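Local coordinates for outer membrane protein Omp121 (Bacteroides thetaiotaomicron, PDB 5FQ8) that probably imports nutrients across the bacterial outer membrane as a TonB-dependent receptor, with a plug domain lodged inside a beta barrel, at residues L40-T45 / G563-F568; N373-E378 / K415-L420; T444-E449 / E493-T498; S567-E572 / I582-I587. One frame throughout, in Å; residues are numbered along the deposited sequence.

Interaction 1 (L40-T45 / G563-F568); sequences LGYAAT and GITGSF
The phenol ring of Y42 is met from two directions: L40 CG sits 3.9 Å above one face, displaced toward the rim, while the methyl CG2 of T565 comes up to the edge near the ring plane, 4.2 Å from Y42 CD2. CG of Y42 lies between its own backbone N and carbonyl carbon (chi1 57°), and the ring runs obliquely across T565. Threonine suits this spot: CG2, anti to the carbonyl carbon, gives the ring edge an apolar neighbour. The backbones are closest at G41, whose CA is 3.6 Å from G566 O and 4.1 Å from T565 CB. A side chain on G41 would be driven into T565 and that carbonyl, so glycine lets the loop come this close to the strand. Next along, L40 O lies 3.4 Å from S567 CB; S567 OG, anti to the backbone N, has its own hydrogen-bond partner in K586, whose NZ also reaches L40 O weakly. Segment 40-45 belongs to the plug domain, where L40 and Y42 rest on L144, and segment 563-568 to barrel strand 558-569. A43 N bonds to E649 of barrel strand 643-656. No hydrogen bond joins the two segments directly, so segments 40-45 and 563-568 meet through van der Waals packing, a contact that depends on close fit of shape, with polar ties between plug and barrel added beside it by E649 and K586.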
# COMPACT_ATOMS: atom_id res chain seq x y z
N LEU B 40 5.50 -53.02 -12.95
CA LEU B 40 4.38 -52.13 -12.78
C LEU B 40 3.14 -52.67 -13.46
O LEU B 40 3.21 -53.46 -14.40
CB LEU B 40 4.73 -50.77 -13.36
CG LEU B 40 4.18 -49.51 -12.72
CD1 LEU B 40 4.62 -49.44 -11.27
CD2 LEU B 40 4.69 -48.34 -13.49
N GLY B 41 1.98 -52.22 -13.00
CA GLY B 41 0.74 -52.69 -13.56
C GLY B 41 -0.12 -51.60 -14.14
O GLY B 41 -1.33 -51.76 -14.24
N TYR B 42 0.48 -50.47 -14.52
CA TYR B 42 -0.28 -49.39 -15.13
C TYR B 42 0.66 -48.58 -16.03
O TYR B 42 1.87 -48.80 -16.04
CB TYR B 42 -0.97 -48.51 -14.08
CG TYR B 42 -0.05 -47.90 -13.05
CD1 TYR B 42 0.55 -46.67 -13.28
CD2 TYR B 42 0.20 -48.54 -11.86
CE1 TYR B 42 1.39 -46.11 -12.35
CE2 TYR B 42 1.04 -47.98 -10.93
CZ TYR B 42 1.63 -46.77 -11.17
OH TYR B 42 2.46 -46.22 -10.24
N ALA B 43 0.08 -47.65 -16.77
CA ALA B 43 0.84 -46.91 -17.77
C ALA B 43 1.90 -46.05 -17.12
O ALA B 43 1.64 -45.35 -16.14
CB ALA B 43 -0.09 -46.03 -18.60
N ALA B 44 3.11 -46.10 -17.68
CA ALA B 44 4.20 -45.23 -17.28
C ALA B 44 5.16 -45.10 -18.45
O ALA B 44 5.22 -45.96 -19.32
CB ALA B 44 4.92 -45.77 -16.04
N THR B 45 5.91 -44.00 -18.46
CA THR B 45 6.87 -43.73 -19.51
C THR B 45 8.17 -43.25 -18.89
O THR B 45 8.16 -42.42 -17.98
CB THR B 45 6.34 -42.69 -20.48
OG1 THR B 45 5.22 -43.23 -21.18
CG2 THR B 45 7.40 -42.32 -21.47
N GLY B 563 -5.81 -50.13 -3.37
CA GLY B 563 -5.55 -50.39 -4.77
C GLY B 563 -4.95 -51.77 -4.98
O GLY B 563 -4.45 -52.40 -4.04
N ILE B 564 -5.01 -52.22 -6.22
CA ILE B 564 -4.42 -53.50 -6.60
C ILE B 564 -3.98 -53.41 -8.05
O ILE B 564 -4.69 -52.85 -8.88
CB ILE B 564 -5.42 -54.65 -6.36
CG1 ILE B 564 -4.76 -56.00 -6.63
CG2 ILE B 564 -6.65 -54.48 -7.22
CD1 ILE B 564 -5.65 -57.19 -6.33
N THR B 565 -2.78 -53.90 -8.33
CA THR B 565 -2.26 -53.94 -9.69
C THR B 565 -1.63 -55.30 -9.96
O THR B 565 -1.14 -55.97 -9.05
CB THR B 565 -1.22 -52.86 -9.96
OG1 THR B 565 -0.07 -53.09 -9.15
CG2 THR B 565 -1.76 -51.51 -9.64
N GLY B 566 -1.64 -55.68 -11.23
CA GLY B 566 -1.08 -56.95 -11.64
C GLY B 566 -0.38 -56.83 -12.97
O GLY B 566 -0.74 -56.00 -13.81
N SER B 567 0.62 -57.67 -13.16
CA SER B 567 1.41 -57.70 -14.37
C SER B 567 1.79 -59.14 -14.66
O SER B 567 2.25 -59.85 -13.77
CB SER B 567 2.67 -56.85 -14.25
OG SER B 567 3.47 -56.97 -15.40
N PHE B 568 1.57 -59.56 -15.89
CA PHE B 568 1.81 -60.93 -16.32
C PHE B 568 2.69 -60.88 -17.56
O PHE B 568 2.24 -60.44 -18.62
CB PHE B 568 0.49 -61.63 -16.58
CG PHE B 568 0.61 -62.99 -17.17
CD1 PHE B 568 1.26 -64.01 -16.50
CD2 PHE B 568 0.02 -63.27 -18.39
CE1 PHE B 568 1.34 -65.26 -17.05
CE2 PHE B 568 0.10 -64.52 -18.94
CZ PHE B 568 0.75 -65.52 -18.27

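Interaction 2 (N373-E378 / K415-L420); sequences NNYLNE and KGKPNL
Strands 376-378 and 415-417 run antiparallel, their axes 4.5 Å apart at 173°, and L376 and G416 form a hydrogen-bonded pair. L376 N reaches G416 O at 2.9 Å in the plane of that carbonyl, whereas G416 N approaches L376 O, also at 2.9 Å, from above the carbonyl plane. L376 CD2 lies against the backbone of G416, 4.0 Å from its N. Just before the strand, Y375 carries most of the side-chain contact. With CG anti to the carbonyl carbon, its ring is laid alongside K417, CE2 reaching K417 CB at 3.3 Å. P418 crosses it at about a right angle and sets CD over one face, 3.8 Å from the ring centroid and 22° off the normal, a CH-pi contact. At the far edge, Y375 OH lies 3.2 Å from L420 CD1, the leucine opening helix 420-424. An alanine in place of Y375 would lose the ring and with it the CH-pi contact with P418, and would probably leave the turn into that helix less firmly packed. P418 CG also touches N374 O. At the next, non-hydrogen-bonded pair, N377 and K415 lie side by side, N377 OD1 being 3.7 Å from K415 CG. The lysine amine bonds to Y124 OH of the plug domain, and K417 NZ forms a salt bridge with E443. The arrangement is the open end of a long beta hairpin, strands 376-394 and 398-417, such as builds the wall of TonB-dependent barrels.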
# COMPACT_ATOMS: atom_id res chain seq x y z
N ASN B 373 8.81 1.02 -22.75
CA ASN B 373 9.88 1.79 -22.15
C ASN B 373 9.52 2.44 -20.82
O ASN B 373 10.42 2.90 -20.13
CB ASN B 373 10.33 2.87 -23.12
CG ASN B 373 11.46 2.41 -23.99
OD1 ASN B 373 12.40 1.79 -23.53
ND2 ASN B 373 11.36 2.71 -25.28
N ASN B 374 8.24 2.49 -20.44
CA ASN B 374 7.83 3.27 -19.29
C ASN B 374 6.95 2.54 -18.30
O ASN B 374 6.60 3.13 -17.27
CB ASN B 374 7.10 4.54 -19.74
CG ASN B 374 8.02 5.50 -20.41
OD1 ASN B 374 8.72 6.27 -19.75
ND2 ASN B 374 8.04 5.48 -21.73
N TYR B 375 6.56 1.31 -18.55
CA TYR B 375 5.77 0.55 -17.60
C TYR B 375 6.66 -0.48 -16.95
O TYR B 375 7.78 -0.72 -17.38
CB TYR B 375 4.58 -0.11 -18.29
CG TYR B 375 3.44 0.83 -18.56
CD1 TYR B 375 3.62 1.97 -19.32
CD2 TYR B 375 2.18 0.58 -18.06
CE1 TYR B 375 2.59 2.82 -19.56
CE2 TYR B 375 1.14 1.41 -18.31
CZ TYR B 375 1.36 2.53 -19.06
OH TYR B 375 0.32 3.39 -19.30
N LEU B 376 6.15 -1.07 -15.88
CA LEU B 376 6.96 -1.97 -15.08
C LEU B 376 6.12 -3.13 -14.60
O LEU B 376 5.00 -2.94 -14.14
CB LEU B 376 7.56 -1.24 -13.89
CG LEU B 376 8.39 -2.11 -12.96
CD1 LEU B 376 9.80 -1.99 -13.42
CD2 LEU B 376 8.25 -1.65 -11.55
N ASN B 377 6.66 -4.34 -14.73
CA ASN B 377 6.03 -5.53 -14.18
C ASN B 377 7.13 -6.58 -13.97
O ASN B 377 7.31 -7.50 -14.76
CB ASN B 377 4.92 -6.06 -15.07
CG ASN B 377 4.21 -7.22 -14.46
OD1 ASN B 377 4.46 -7.58 -13.32
ND2 ASN B 377 3.32 -7.82 -15.22
N GLU B 378 7.85 -6.45 -12.87
CA GLU B 378 9.02 -7.26 -12.60
C GLU B 378 8.72 -8.28 -11.52
O GLU B 378 7.81 -8.09 -10.71
CB GLU B 378 10.18 -6.36 -12.18
CG GLU B 378 11.52 -7.04 -12.08
CD GLU B 378 12.60 -6.10 -11.63
OE1 GLU B 378 12.88 -5.13 -12.36
OE2 GLU B 378 13.15 -6.33 -10.54
N LYS B 415 5.09 -3.83 -9.82
CA LYS B 415 4.43 -3.33 -11.02
C LYS B 415 4.16 -1.84 -10.87
O LYS B 415 3.83 -1.37 -9.79
CB LYS B 415 3.11 -4.06 -11.30
CG LYS B 415 3.00 -5.41 -10.68
CD LYS B 415 1.62 -5.96 -10.84
CE LYS B 415 1.39 -7.15 -9.92
NZ LYS B 415 2.29 -8.31 -10.20
N GLY B 416 4.30 -1.10 -11.97
CA GLY B 416 4.04 0.33 -11.95
C GLY B 416 3.72 0.87 -13.32
O GLY B 416 4.15 0.32 -14.34
N LYS B 417 2.98 1.96 -13.35
CA LYS B 417 2.63 2.67 -14.56
C LYS B 417 2.56 4.16 -14.27
O LYS B 417 2.18 4.56 -13.17
CB LYS B 417 1.29 2.19 -15.12
CG LYS B 417 0.10 2.29 -14.22
CD LYS B 417 -1.00 1.41 -14.74
CE LYS B 417 -2.35 1.76 -14.17
NZ LYS B 417 -2.82 3.09 -14.65
N PRO B 418 2.90 5.01 -15.25
CA PRO B 418 3.07 6.43 -14.96
C PRO B 418 1.75 7.15 -14.77
O PRO B 418 0.67 6.67 -15.12
CB PRO B 418 3.77 6.96 -16.21
CG PRO B 418 4.16 5.79 -17.00
CD PRO B 418 3.21 4.70 -16.64
N ASN B 419 1.86 8.34 -14.19
CA ASN B 419 0.76 9.29 -14.12
C ASN B 419 0.65 9.92 -15.49
O ASN B 419 1.13 11.03 -15.74
CB ASN B 419 1.02 10.33 -13.05
CG ASN B 419 -0.19 11.15 -12.74
OD1 ASN B 419 -0.86 11.65 -13.63
ND2 ASN B 419 -0.50 11.27 -11.47
N LEU B 420 0.00 9.19 -16.40
CA LEU B 420 -0.17 9.69 -17.75
C LEU B 420 -0.97 10.98 -17.78
O LEU B 420 -0.71 11.86 -18.61
CB LEU B 420 -0.84 8.62 -18.60
CG LEU B 420 -0.09 7.30 -18.77
CD1 LEU B 420 -1.00 6.31 -19.41
CD2 LEU B 420 1.14 7.48 -19.61

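Interaction 3 (T444-E449 / E493-T498); sequences TGQYSE and EVNDLT
Q446 and N495 point the same way, side by side across a non-hydrogen-bonded pair, with Q446 CG 3.5 Å from N495 OD1 and the two amide planes turned 37° apart. E493, on the same face, crosses Q446 obliquely. Both its chain and that of Q446 are extended, which brings Q446 NE2 to E493 OE2 at 2.6 Å from above the carboxylate plane. N495 ND2 gives a second bond to E493 OE2, at 2.9 Å, while E493 OE1 pairs with Y491 OH. An alanine in place of E493 would remove the acceptor shared by Q446 and N495 and would probably let the two amides drift. On the opposite face Y447 CB meets V494 CG2 at 4.2 Å, over a hydrogen-bonded pair. Segments 446-449 and 493-495, antiparallel at 176°, are the ends of the barrel hairpin of strands 446-469 and 472-495. Beyond them the bonds continue into the loops: L497 N reaches T444 O at 2.9 Å, nearly along the C=O axis, and D496 N meets G445 O. Glycine fits at 445, since a CB would strike L497 CG, which packs 3.7 Å from G445 CA. A water donates to G445 O and N495 OD1 and also bonds T444 OG1.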
# COMPACT_ATOMS: atom_id res chain seq x y z
N THR B 444 -3.61 7.94 -13.48
CA THR B 444 -2.90 8.84 -12.58
C THR B 444 -1.70 8.18 -11.94
O THR B 444 -1.15 8.71 -10.97
CB THR B 444 -3.84 9.36 -11.50
OG1 THR B 444 -4.59 8.28 -10.95
CG2 THR B 444 -4.79 10.36 -12.07
N GLY B 445 -1.27 7.05 -12.45
CA GLY B 445 -0.15 6.33 -11.89
C GLY B 445 -0.58 5.30 -10.87
O GLY B 445 -1.62 5.40 -10.24
N GLN B 446 0.26 4.30 -10.69
CA GLN B 446 0.00 3.25 -9.72
C GLN B 446 1.29 2.49 -9.52
O GLN B 446 2.09 2.37 -10.45
CB GLN B 446 -1.11 2.34 -10.19
CG GLN B 446 -1.43 1.23 -9.25
CD GLN B 446 -2.43 0.29 -9.83
OE1 GLN B 446 -2.59 0.21 -11.05
NE2 GLN B 446 -3.15 -0.41 -8.98
N TYR B 447 1.50 2.00 -8.31
CA TYR B 447 2.69 1.22 -8.00
C TYR B 447 2.36 0.26 -6.89
O TYR B 447 1.90 0.68 -5.82
CB TYR B 447 3.84 2.11 -7.60
CG TYR B 447 5.01 1.32 -7.11
CD1 TYR B 447 5.84 0.67 -7.99
CD2 TYR B 447 5.28 1.19 -5.75
CE1 TYR B 447 6.92 -0.06 -7.56
CE2 TYR B 447 6.36 0.46 -5.31
CZ TYR B 447 7.17 -0.17 -6.22
OH TYR B 447 8.25 -0.92 -5.80
N SER B 448 2.60 -1.02 -7.11
CA SER B 448 2.37 -2.01 -6.07
C SER B 448 3.60 -2.90 -5.92
O SER B 448 4.46 -2.96 -6.79
CB SER B 448 1.13 -2.84 -6.37
OG SER B 448 1.33 -3.62 -7.53
N GLU B 449 3.67 -3.55 -4.77
CA GLU B 449 4.73 -4.48 -4.46
C GLU B 449 4.12 -5.58 -3.61
O GLU B 449 3.27 -5.30 -2.76
CB GLU B 449 5.89 -3.81 -3.73
CG GLU B 449 6.91 -4.77 -3.19
CD GLU B 449 8.04 -4.09 -2.48
OE1 GLU B 449 8.64 -3.19 -3.07
OE2 GLU B 449 8.30 -4.44 -1.32
N GLU B 493 -0.10 -1.07 -2.18
CA GLU B 493 -0.37 -0.37 -3.43
C GLU B 493 -0.58 1.10 -3.15
O GLU B 493 -1.19 1.44 -2.14
CB GLU B 493 -1.62 -0.96 -4.09
CG GLU B 493 -2.05 -0.35 -5.39
CD GLU B 493 -3.42 -0.84 -5.80
OE1 GLU B 493 -3.82 -1.93 -5.36
OE2 GLU B 493 -4.11 -0.13 -6.56
N VAL B 494 -0.09 1.97 -4.02
CA VAL B 494 -0.41 3.39 -3.96
C VAL B 494 -0.85 3.84 -5.33
O VAL B 494 -0.33 3.37 -6.34
CB VAL B 494 0.77 4.26 -3.48
CG1 VAL B 494 1.03 4.05 -2.03
CG2 VAL B 494 1.98 3.98 -4.30
N ASN B 495 -1.79 4.76 -5.37
CA ASN B 495 -2.26 5.30 -6.62
C ASN B 495 -1.96 6.79 -6.69
O ASN B 495 -1.58 7.41 -5.70
CB ASN B 495 -3.76 5.04 -6.79
CG ASN B 495 -4.04 3.61 -7.20
OD1 ASN B 495 -4.16 3.30 -8.39
ND2 ASN B 495 -4.13 2.73 -6.22
N ASP B 496 -2.11 7.34 -7.88
CA ASP B 496 -2.04 8.78 -8.08
C ASP B 496 -0.67 9.30 -7.63
O ASP B 496 -0.51 9.85 -6.55
CB ASP B 496 -3.19 9.47 -7.33
CG ASP B 496 -3.58 10.77 -7.95
OD1 ASP B 496 -2.68 11.56 -8.29
OD2 ASP B 496 -4.80 11.00 -8.10
N LEU B 497 0.31 9.11 -8.51
CA LEU B 497 1.70 9.35 -8.16
C LEU B 497 2.01 10.84 -8.15
O LEU B 497 1.58 11.57 -9.04
CB LEU B 497 2.62 8.62 -9.13
CG LEU B 497 2.32 7.13 -9.23
CD1 LEU B 497 3.24 6.47 -10.23
CD2 LEU B 497 2.44 6.49 -7.87
N THR B 498 2.75 11.28 -7.14
CA THR B 498 3.03 12.71 -7.04
C THR B 498 4.03 13.14 -8.10
O THR B 498 3.73 13.99 -8.94
CB THR B 498 3.53 13.06 -5.65
OG1 THR B 498 2.51 12.80 -4.69
CG2 THR B 498 3.88 14.51 -5.59
O HOH W 1 -4.13 5.82 -10.48

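Interaction 4 (S567-E572 / I582-I587); sequences SFIFSE and ITFGKI
K586 NZ is well supplied with acceptors: it donates to S567 OG across the strands, to K38 O and, weakly, to L40 O. An all-anti chain as far as CE carries the amine there, and only the last torsion is bent, so a lysine is long enough to span strand and plug. Behind it the backbones pair directly. F568 N gives a bond of 2.9 Å to I587 O, in the plane of that carbonyl, and I587 N returns one of 2.8 Å to F568 O, from above the carbonyl plane. G585 O accepts S571 N at 3.2 Å on a lone pair, and the same oxygen sits over the centre of the F570 ring, 3.5 Å above its face. Strands 558-569 and 582-596 are neighbouring antiparallel strands of the barrel, and segments 567-572 and 582-587 flank the short connection between them. T583 and F584 both face A655, a classic beta bulge, at the point where the chain turns a corner. G585 suits its position, because a CB would run into F570 CE1. Apolar groups fill in around the polar bonds: I587 CG2 meets the F568 ring at its edge and lies 3.5 Å from F568 CB, I587 CB reaches the edge of the F570 ring at 3.9 Å from CE2, and I569 CG2 touches F584 CE1 at 3.7 Å.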
# COMPACT_ATOMS: atom_id res chain seq x y z
N SER B 567 0.62 -57.67 -13.16
CA SER B 567 1.41 -57.70 -14.37
C SER B 567 1.79 -59.14 -14.66
O SER B 567 2.25 -59.85 -13.77
CB SER B 567 2.67 -56.85 -14.25
OG SER B 567 3.47 -56.97 -15.40
N PHE B 568 1.57 -59.56 -15.89
CA PHE B 568 1.81 -60.93 -16.32
C PHE B 568 2.69 -60.88 -17.56
O PHE B 568 2.24 -60.44 -18.62
CB PHE B 568 0.49 -61.63 -16.58
CG PHE B 568 0.61 -62.99 -17.17
CD1 PHE B 568 1.26 -64.01 -16.50
CD2 PHE B 568 0.02 -63.27 -18.39
CE1 PHE B 568 1.34 -65.26 -17.05
CE2 PHE B 568 0.10 -64.52 -18.94
CZ PHE B 568 0.75 -65.52 -18.27
N ILE B 569 3.95 -61.27 -17.42
CA ILE B 569 4.87 -61.31 -18.54
C ILE B 569 4.81 -62.71 -19.12
O ILE B 569 5.45 -63.63 -18.61
CB ILE B 569 6.30 -60.93 -18.14
CG1 ILE B 569 6.31 -59.63 -17.37
CG2 ILE B 569 7.15 -60.76 -19.37
CD1 ILE B 569 6.40 -59.86 -15.92
N PHE B 570 4.03 -62.89 -20.17
CA PHE B 570 3.95 -64.18 -20.82
C PHE B 570 5.08 -64.40 -21.81
O PHE B 570 5.12 -65.46 -22.43
CB PHE B 570 2.61 -64.34 -21.53
CG PHE B 570 2.23 -63.16 -22.35
CD1 PHE B 570 2.68 -63.03 -23.65
CD2 PHE B 570 1.42 -62.18 -21.83
CE1 PHE B 570 2.34 -61.95 -24.41
CE2 PHE B 570 1.07 -61.08 -22.59
CZ PHE B 570 1.54 -60.97 -23.88
N SER B 571 5.97 -63.44 -21.99
CA SER B 571 7.19 -63.69 -22.76
C SER B 571 7.93 -64.86 -22.16
O SER B 571 7.91 -65.96 -22.71
CB SER B 571 8.09 -62.47 -22.77
OG SER B 571 7.55 -61.47 -23.60
N GLU B 572 8.60 -64.62 -21.03
CA GLU B 572 9.24 -65.69 -20.29
C GLU B 572 8.22 -66.77 -19.98
O GLU B 572 7.06 -66.48 -19.69
CB GLU B 572 9.84 -65.15 -19.00
CG GLU B 572 10.93 -64.14 -19.22
CD GLU B 572 11.37 -63.52 -17.93
OE1 GLU B 572 11.21 -64.18 -16.88
OE2 GLU B 572 11.87 -62.37 -17.95
N ILE B 582 9.55 -62.64 -30.33
CA ILE B 582 8.88 -61.82 -29.35
C ILE B 582 9.89 -61.51 -28.25
O ILE B 582 10.15 -62.35 -27.38
CB ILE B 582 7.64 -62.52 -28.80
CG1 ILE B 582 6.75 -62.96 -29.95
CG2 ILE B 582 6.88 -61.60 -27.89
CD1 ILE B 582 5.66 -63.84 -29.50
N THR B 583 10.46 -60.31 -28.28
CA THR B 583 11.41 -59.94 -27.24
C THR B 583 10.74 -59.81 -25.89
O THR B 583 11.30 -60.22 -24.87
CB THR B 583 12.09 -58.62 -27.60
OG1 THR B 583 12.60 -58.67 -28.94
CG2 THR B 583 13.21 -58.34 -26.65
N PHE B 584 9.55 -59.23 -25.85
CA PHE B 584 8.89 -58.89 -24.60
C PHE B 584 7.39 -58.90 -24.84
O PHE B 584 6.92 -58.48 -25.89
CB PHE B 584 9.37 -57.52 -24.10
CG PHE B 584 8.91 -57.18 -22.71
CD1 PHE B 584 9.34 -57.92 -21.63
CD2 PHE B 584 8.07 -56.10 -22.49
CE1 PHE B 584 8.93 -57.61 -20.35
CE2 PHE B 584 7.65 -55.79 -21.22
CZ PHE B 584 8.08 -56.54 -20.15
N GLY B 585 6.66 -59.43 -23.87
CA GLY B 585 5.22 -59.50 -23.93
C GLY B 585 4.64 -59.52 -22.53
O GLY B 585 4.73 -60.52 -21.82
N LYS B 586 4.04 -58.40 -22.13
CA LYS B 586 3.58 -58.15 -20.77
C LYS B 586 2.16 -57.63 -20.83
O LYS B 586 1.86 -56.74 -21.62
CB LYS B 586 4.49 -57.12 -20.09
CG LYS B 586 3.99 -56.53 -18.80
CD LYS B 586 4.73 -55.23 -18.55
CE LYS B 586 4.42 -54.63 -17.19
NZ LYS B 586 5.14 -55.36 -16.10
N ILE B 587 1.28 -58.19 -20.00
CA ILE B 587 -0.10 -57.73 -19.92
C ILE B 587 -0.34 -57.14 -18.54
O ILE B 587 0.20 -57.64 -17.54
CB ILE B 587 -1.09 -58.87 -20.26
CG1 ILE B 587 -2.50 -58.31 -20.43
CG2 ILE B 587 -1.09 -59.92 -19.20
CD1 ILE B 587 -3.55 -59.37 -20.64

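From the N terminus, segment 40-45 opens interaction 1, a loop of more than 500 residues that closes only at 563-568 and brings the plug domain against the barrel wall. Interactions 2 and 3 both lie within it, one after the other, each closing the open end of a barrel hairpin. Strands 398-417 and 446-469 are neighbours, so these two hairpins stand side by side, their contact centres about 10 Å apart. Interaction 4 starts where interaction 1 ends, sharing S567 and F568, and joins strand 558-569 to strand 582-596 across a short loop. The pair 1 and 4 lies across the chain's centre from 2 and 3.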